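Extracellular protein containing a SCP domain (PDB 4IFA) is of unknown function, an extracellular Bacillus anthracis protein that joins a CAP-associated N-terminal region to an SCP (cysteine-rich secretory protein family) domain and is considered a vaccine candidate. Local coordinates at residues H253-K258 with G326-F331; D163-L168 with M183-L188. One frame throughout, in Å; residues are numbered along the deposited sequence. Where two conformers were deposited one is given.

Contact 1: residues H253-K258 with G326-F331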
loop_
_atom_site.group_PDB
_atom_site.type_symbol
_atom_site.label_atom_id
_atom_site.label_comp_id
_atom_site.label_asym_id
_atom_site.label_seq_id
_atom_site.Cartn_x
_atom_site.Cartn_y
_atom_site.Cartn_z
ATOM N N HIS A 253 -8.205 -0.965 -18.915
ATOM C CA HIS A 253 -8.742 -2.234 -18.430
ATOM C C HIS A 253 -9.499 -2.055 -17.121
ATOM O O HIS A 253 -10.587 -2.628 -16.924
ATOM C CB HIS A 253 -7.659 -3.291 -18.348
ATOM C CG HIS A 253 -8.200 -4.652 -18.099
ATOM N ND1 HIS A 253 -9.130 -5.233 -18.932
ATOM C CD2 HIS A 253 -8.033 -5.507 -17.068
ATOM C CE1 HIS A 253 -9.468 -6.410 -18.449
ATOM N NE2 HIS A 253 -8.811 -6.610 -17.328
ATOM N N SER A 254 -8.906 -1.314 -16.192
ATOM C CA SER A 254 -9.583 -1.049 -14.925
ATOM C C SER A 254 -10.953 -0.386 -15.145
ATOM O O SER A 254 -11.959 -0.751 -14.517
ATOM C CB SER A 254 -8.704 -0.148 -14.059
ATOM O OG SER A 254 -7.588 -0.897 -13.565
ATOM N N LYS A 255 -10.998 0.578 -16.069
ATOM C CA LYS A 255 -12.237 1.287 -16.397
ATOM C C LYS A 255 -13.261 0.344 -17.042
ATOM O O LYS A 255 -14.455 0.394 -16.722
ATOM C CB LYS A 255 -11.945 2.474 -17.309
ATOM C CG LYS A 255 -13.181 3.259 -17.751
ATOM C CD LYS A 255 -12.764 4.522 -18.454
ATOM C CE LYS A 255 -13.875 5.112 -19.323
ATOM N NZ LYS A 255 -15.167 5.295 -18.688
ATOM N N ASP A 256 -12.798 -0.519 -17.936
ATOM C CA ASP A 256 -13.684 -1.488 -18.615
ATOM C C ASP A 256 -14.328 -2.430 -17.587
ATOM O O ASP A 256 -15.535 -2.681 -17.603
ATOM C CB ASP A 256 -12.863 -2.237 -19.657
ATOM C CG ASP A 256 -13.664 -3.225 -20.464
ATOM O OD1 ASP A 256 -14.867 -2.966 -20.718
ATOM O OD2 ASP A 256 -13.071 -4.245 -20.884
HETATM N N MSE A 257 -13.531 -2.921 -16.642
HETATM C CA MSE A 257 -14.071 -3.802 -15.582
HETATM C C MSE A 257 -15.136 -3.126 -14.730
HETATM O O MSE A 257 -16.175 -3.713 -14.435
HETATM C CB MSE A 257 -12.947 -4.337 -14.691
HETATM C CG MSE A 257 -12.046 -5.350 -15.383
HETATM SE SE MSE A 257 -10.773 -6.201 -14.161
HETATM C CE MSE A 257 -9.673 -4.657 -13.825
ATOM N N LYS A 258 -14.876 -1.885 -14.354
ATOM C CA LYS A 258 -15.811 -1.110 -13.526
ATOM C C LYS A 258 -17.078 -0.841 -14.313
ATOM O O LYS A 258 -18.201 -1.120 -13.855
ATOM C CB LYS A 258 -15.153 0.224 -13.153
ATOM C CG LYS A 258 -16.029 1.319 -12.474
ATOM C CD LYS A 258 -16.259 1.091 -11.050
ATOM C CE LYS A 258 -17.208 2.132 -10.417
ATOM N NZ LYS A 258 -16.615 3.500 -10.434
ATOM N N GLY A 326 -2.437 0.931 -13.716
ATOM C CA GLY A 326 -3.624 1.732 -14.049
ATOM C C GLY A 326 -4.715 1.487 -13.032
ATOM O O GLY A 326 -5.084 0.345 -12.776
ATOM N N VAL A 327 -5.267 2.560 -12.495
ATOM C CA VAL A 327 -6.293 2.524 -11.448
ATOM C C VAL A 327 -7.470 3.373 -11.893
ATOM O O VAL A 327 -7.283 4.438 -12.477
ATOM C CB VAL A 327 -5.724 3.036 -10.095
ATOM C CG1 VAL A 327 -6.808 3.105 -9.033
ATOM C CG2 VAL A 327 -4.494 2.172 -9.651
ATOM N N TYR A 328 -8.680 2.848 -11.675
ATOM C CA TYR A 328 -9.922 3.545 -11.974
ATOM C C TYR A 328 -10.860 3.238 -10.812
ATOM O O TYR A 328 -11.233 2.087 -10.597
ATOM C CB TYR A 328 -10.524 3.092 -13.306
ATOM C CG TYR A 328 -11.672 3.932 -13.763
ATOM C CD1 TYR A 328 -11.428 5.130 -14.397
ATOM C CD2 TYR A 328 -12.973 3.544 -13.524
ATOM C CE1 TYR A 328 -12.499 5.945 -14.842
ATOM C CE2 TYR A 328 -14.035 4.328 -13.962
ATOM C CZ TYR A 328 -13.778 5.526 -14.612
ATOM O OH TYR A 328 -14.839 6.336 -15.042
ATOM N N ASP A 329 -11.179 4.264 -10.025
ATOM C CA ASP A 329 -11.899 4.098 -8.764
ATOM C C ASP A 329 -11.155 3.017 -7.950
ATOM O O ASP A 329 -9.955 3.157 -7.747
ATOM C CB ASP A 329 -13.398 3.824 -8.991
ATOM C CG ASP A 329 -14.278 4.152 -7.753
ATOM O OD1 ASP A 329 -13.769 4.440 -6.633
ATOM O OD2 ASP A 329 -15.516 4.204 -7.940
ATOM N N LYS A 330 -11.828 1.963 -7.506
ATOM C CA LYS A 330 -11.146 0.910 -6.753
ATOM C C LYS A 330 -10.866 -0.334 -7.569
ATOM O O LYS A 330 -10.918 -1.432 -7.051
ATOM C CB LYS A 330 -11.886 0.608 -5.423
ATOM C CG LYS A 330 -11.891 1.846 -4.489
ATOM C CD LYS A 330 -12.493 1.510 -3.155
ATOM C CE LYS A 330 -12.552 2.739 -2.276
ATOM N NZ LYS A 330 -13.393 2.492 -1.060
ATOM N N PHE A 331 -10.544 -0.144 -8.864
ATOM C CA PHE A 331 -10.100 -1.214 -9.742
ATOM C C PHE A 331 -8.639 -0.898 -10.040
ATOM O O PHE A 331 -8.316 0.192 -10.519
ATOM C CB PHE A 331 -10.966 -1.288 -11.029
ATOM C CG PHE A 331 -12.321 -1.890 -10.809
ATOM C CD1 PHE A 331 -12.592 -3.209 -11.181
ATOM C CD2 PHE A 331 -13.293 -1.177 -10.124
ATOM C CE1 PHE A 331 -13.812 -3.765 -10.904
ATOM C CE2 PHE A 331 -14.531 -1.738 -9.872
ATOM C CZ PHE A 331 -14.751 -3.035 -10.252
HETATM O O HOH W 1 -16.889 5.304 -16.226
#
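In the alpha/beta fold of the SCP domain, the type II' turn from Y328 to F331, which joins strands 322-328 and 331-338 into a hairpin, lies against helix 244-260, with Y328, D329 and F331 meeting S254, K255, M257 and K258. The axes of the helical segment 253-258 and the strand segment 326-328 come within 7.0 Å. Near the buried end S254 OG donates to G326 O over 2.9 Å, coming from above the carbonyl plane rather than along a lone pair; it is also hydrogen-bonded to T333 of the second hairpin strand. Further out, two lysine chains pack on the rings. K255 lies over one face of Y328, its CG 3.9 Å from the ring centroid and almost on the normal, while K258 CG meets the edge of the same ring in its plane. K258 CB sits over a face of F331, 4.1 Å from that centroid, and M257 CB touches F331 CD1 at 3.7 Å. A bend at chi2 (79°) lays K258 CD on F331 CE2, and a second at chi4 turns NZ to D329, forming a salt bridge of 2.8 Å with the anti lone pair of OD2. K255 NZ pairs with D259 and bonds weakly to a water that also sits 2.6 Å from Y328 OH. Each lysine thus contributes both apolar cover for a ring and a charge pair.

Contact 2: residues D163-L168 with M183-L188; sequences DGWAQL and MDDETL
W165 and M183 pair across two antiparallel strands as a hydrogen-bonded pair, and the indole of W165 reaches on over the start of the helix that follows. The backbone half is close-knit: W165 N donates to M183 O at 2.8 Å, and M183 N returns a bond to W165 O at 2.9 Å. G164, with phi at 162°, passes with its CA 3.5 Å from M183 O, a close approach that its lack of a side chain permits. Over one face of the five-membered ring of W165, L188 CD2 stands 3.6 Å from the centroid, close to the normal, brought there by a first torsion that sets CG opposite the backbone N (174°). In the buried direction, M183 bends at chi3 to set its methyl CE beside the side chain of Q167, which also touches P193 and Y194.

The chain here leaves strand 176-183 of the seven-stranded antiparallel sheet and enters helix 185-191, with D184 as N-cap. D184 OD1 takes two donors from opposite faces of the carboxylate plane, T187 N at 2.9 Å and T187 OG1 at 2.7 Å, so the cap is gripped by both backbone and side chain of one residue.

Toward solvent the fit is looser. W165 NE1 donates to D185 OD1 over 2.9 Å, but the bond is bent and the acceptor lies out of the indole plane, with ring and carboxylate turned 42° apart. The exposed D163 brings little more than its backbone, its O no nearer than 4.4 Å to D184 CA.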
loop_
_atom_site.group_PDB
_atom_site.type_symbol
_atom_site.label_atom_id
_atom_site.label_comp_id
_atom_site.label_asym_id
_atom_site.label_seq_id
_atom_site.Cartn_x
_atom_site.Cartn_y
_atom_site.Cartn_z
ATOM N N ASP A 163 -3.073 6.641 21.372
ATOM C CA ASP A 163 -3.860 7.440 20.410
ATOM C C ASP A 163 -3.877 6.888 18.988
ATOM O O ASP A 163 -3.610 7.621 17.996
ATOM C CB ASP A 163 -3.404 8.897 20.364
ATOM C CG ASP A 163 -4.166 9.773 21.322
ATOM O OD1 ASP A 163 -4.802 9.248 22.263
ATOM O OD2 ASP A 163 -4.137 10.999 21.115
ATOM N N GLY A 164 -4.082 5.579 18.865
ATOM C CA GLY A 164 -4.282 5.055 17.542
ATOM C C GLY A 164 -4.105 3.564 17.353
ATOM O O GLY A 164 -4.232 2.778 18.286
ATOM N N TRP A 165 -3.784 3.194 16.118
ATOM C CA TRP A 165 -3.670 1.806 15.714
ATOM C C TRP A 165 -2.521 1.590 14.764
ATOM O O TRP A 165 -2.095 2.504 14.056
ATOM C CB TRP A 165 -4.948 1.420 14.962
ATOM C CG TRP A 165 -6.175 1.761 15.736
ATOM C CD1 TRP A 165 -6.897 2.911 15.670
ATOM C CD2 TRP A 165 -6.772 0.971 16.772
ATOM N NE1 TRP A 165 -7.941 2.871 16.578
ATOM C CE2 TRP A 165 -7.877 1.689 17.267
ATOM C CE3 TRP A 165 -6.486 -0.285 17.314
ATOM C CZ2 TRP A 165 -8.698 1.188 18.267
ATOM C CZ3 TRP A 165 -7.308 -0.775 18.322
ATOM C CH2 TRP A 165 -8.391 -0.048 18.775
ATOM N N ALA A 166 -2.034 0.356 14.704
ATOM C CA ALA A 166 -1.016 -0.053 13.732
ATOM C C ALA A 166 -1.525 -1.299 13.043
ATOM O O ALA A 166 -1.811 -2.287 13.692
ATOM C CB ALA A 166 0.337 -0.359 14.380
ATOM N N GLN A 167 -1.662 -1.238 11.732
ATOM C CA GLN A 167 -2.014 -2.396 10.909
ATOM C C GLN A 167 -0.679 -2.970 10.436
ATOM O O GLN A 167 0.110 -2.285 9.781
ATOM C CB GLN A 167 -2.860 -1.967 9.715
ATOM C CG GLN A 167 -3.426 -3.058 8.809
ATOM C CD GLN A 167 -4.341 -2.463 7.709
ATOM O OE1 GLN A 167 -4.235 -1.288 7.345
ATOM N NE2 GLN A 167 -5.194 -3.302 7.150
ATOM N N LEU A 168 -0.454 -4.239 10.741
ATOM C CA LEU A 168 0.841 -4.897 10.508
ATOM C C LEU A 168 0.718 -5.796 9.297
ATOM O O LEU A 168 0.131 -6.868 9.376
ATOM C CB LEU A 168 1.273 -5.681 11.752
ATOM C CG LEU A 168 1.288 -4.909 13.082
ATOM C CD1 LEU A 168 1.643 -5.871 14.236
ATOM C CD2 LEU A 168 2.260 -3.759 13.033
HETATM N N MSE A 183 -2.718 4.398 11.954
HETATM C CA MSE A 183 -3.956 5.159 11.742
HETATM C C MSE A 183 -4.543 5.653 13.026
HETATM O O MSE A 183 -4.545 4.924 14.008
HETATM C CB MSE A 183 -5.008 4.241 11.115
HETATM C CG MSE A 183 -4.674 3.714 9.738
HETATM SE SE MSE A 183 -6.064 2.440 9.061
HETATM C CE MSE A 183 -5.441 0.922 10.049
ATOM N N ASP A 184 -5.049 6.885 13.035
ATOM C CA ASP A 184 -5.834 7.367 14.170
ATOM C C ASP A 184 -7.246 6.721 14.062
ATOM O O ASP A 184 -7.554 6.010 13.087
ATOM C CB ASP A 184 -5.846 8.924 14.267
ATOM C CG ASP A 184 -6.515 9.620 13.089
ATOM O OD1 ASP A 184 -7.071 8.971 12.172
ATOM O OD2 ASP A 184 -6.483 10.873 13.085
ATOM N N ASP A 185 -8.092 6.922 15.078
ATOM C CA ASP A 185 -9.422 6.298 15.076
ATOM C C ASP A 185 -10.247 6.643 13.823
ATOM O O ASP A 185 -10.854 5.768 13.189
ATOM C CB ASP A 185 -10.247 6.765 16.279
ATOM C CG ASP A 185 -9.733 6.253 17.637
ATOM O OD1 ASP A 185 -8.802 5.431 17.727
ATOM O OD2 ASP A 185 -10.320 6.687 18.653
ATOM N N GLU A 186 -10.256 7.927 13.476
ATOM C CA GLU A 186 -11.044 8.435 12.341
ATOM C C GLU A 186 -10.595 7.766 11.038
ATOM O O GLU A 186 -11.406 7.311 10.226
ATOM C CB GLU A 186 -10.927 9.967 12.247
ATOM C CG GLU A 186 -11.218 10.796 13.546
ATOM C CD GLU A 186 -12.681 10.908 13.966
ATOM O OE1 GLU A 186 -13.505 11.450 13.189
ATOM O OE2 GLU A 186 -12.992 10.528 15.125
ATOM N N THR A 187 -9.284 7.643 10.842
ATOM C CA THR A 187 -8.794 7.002 9.646
ATOM C C THR A 187 -9.165 5.516 9.579
ATOM O O THR A 187 -9.488 5.006 8.513
ATOM C CB THR A 187 -7.272 7.199 9.500
ATOM O OG1 THR A 187 -6.993 8.613 9.493
ATOM C CG2 THR A 187 -6.750 6.545 8.229
ATOM N N LEU A 188 -9.067 4.798 10.708
ATOM C CA LEU A 188 -9.421 3.371 10.735
ATOM C C LEU A 188 -10.888 3.134 10.307
ATOM O O LEU A 188 -11.211 2.214 9.545
ATOM C CB LEU A 188 -9.200 2.819 12.154
ATOM C CG LEU A 188 -9.647 1.369 12.426
ATOM C CD1 LEU A 188 -8.876 0.373 11.611
ATOM C CD2 LEU A 188 -9.543 1.047 13.931
#

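In the fold
Contact 1 and contact 2 belong to different regions of one chain: 253-258 with 326-331 in the SCP domain, 163-168 with 183-188 in the CAP-associated N-terminal region. They follow each other in series, and their centres lie 28 Å apart, with nearest atoms about 11 Å apart and no direct touch. Both set a helix against antiparallel strands, contact 1 through a helix far from the hairpin in sequence, contact 2 through one that continues its own strand. K330 NZ, in the turn of contact 1, is hydrogen-bonded to Y77 OH of the N-terminal region, linking the two regions. In contact 1 the side chain of F331 is about 3 Å from a bound PEG (di(hydroxyethyl)ether), probably from the crystallisation liquor.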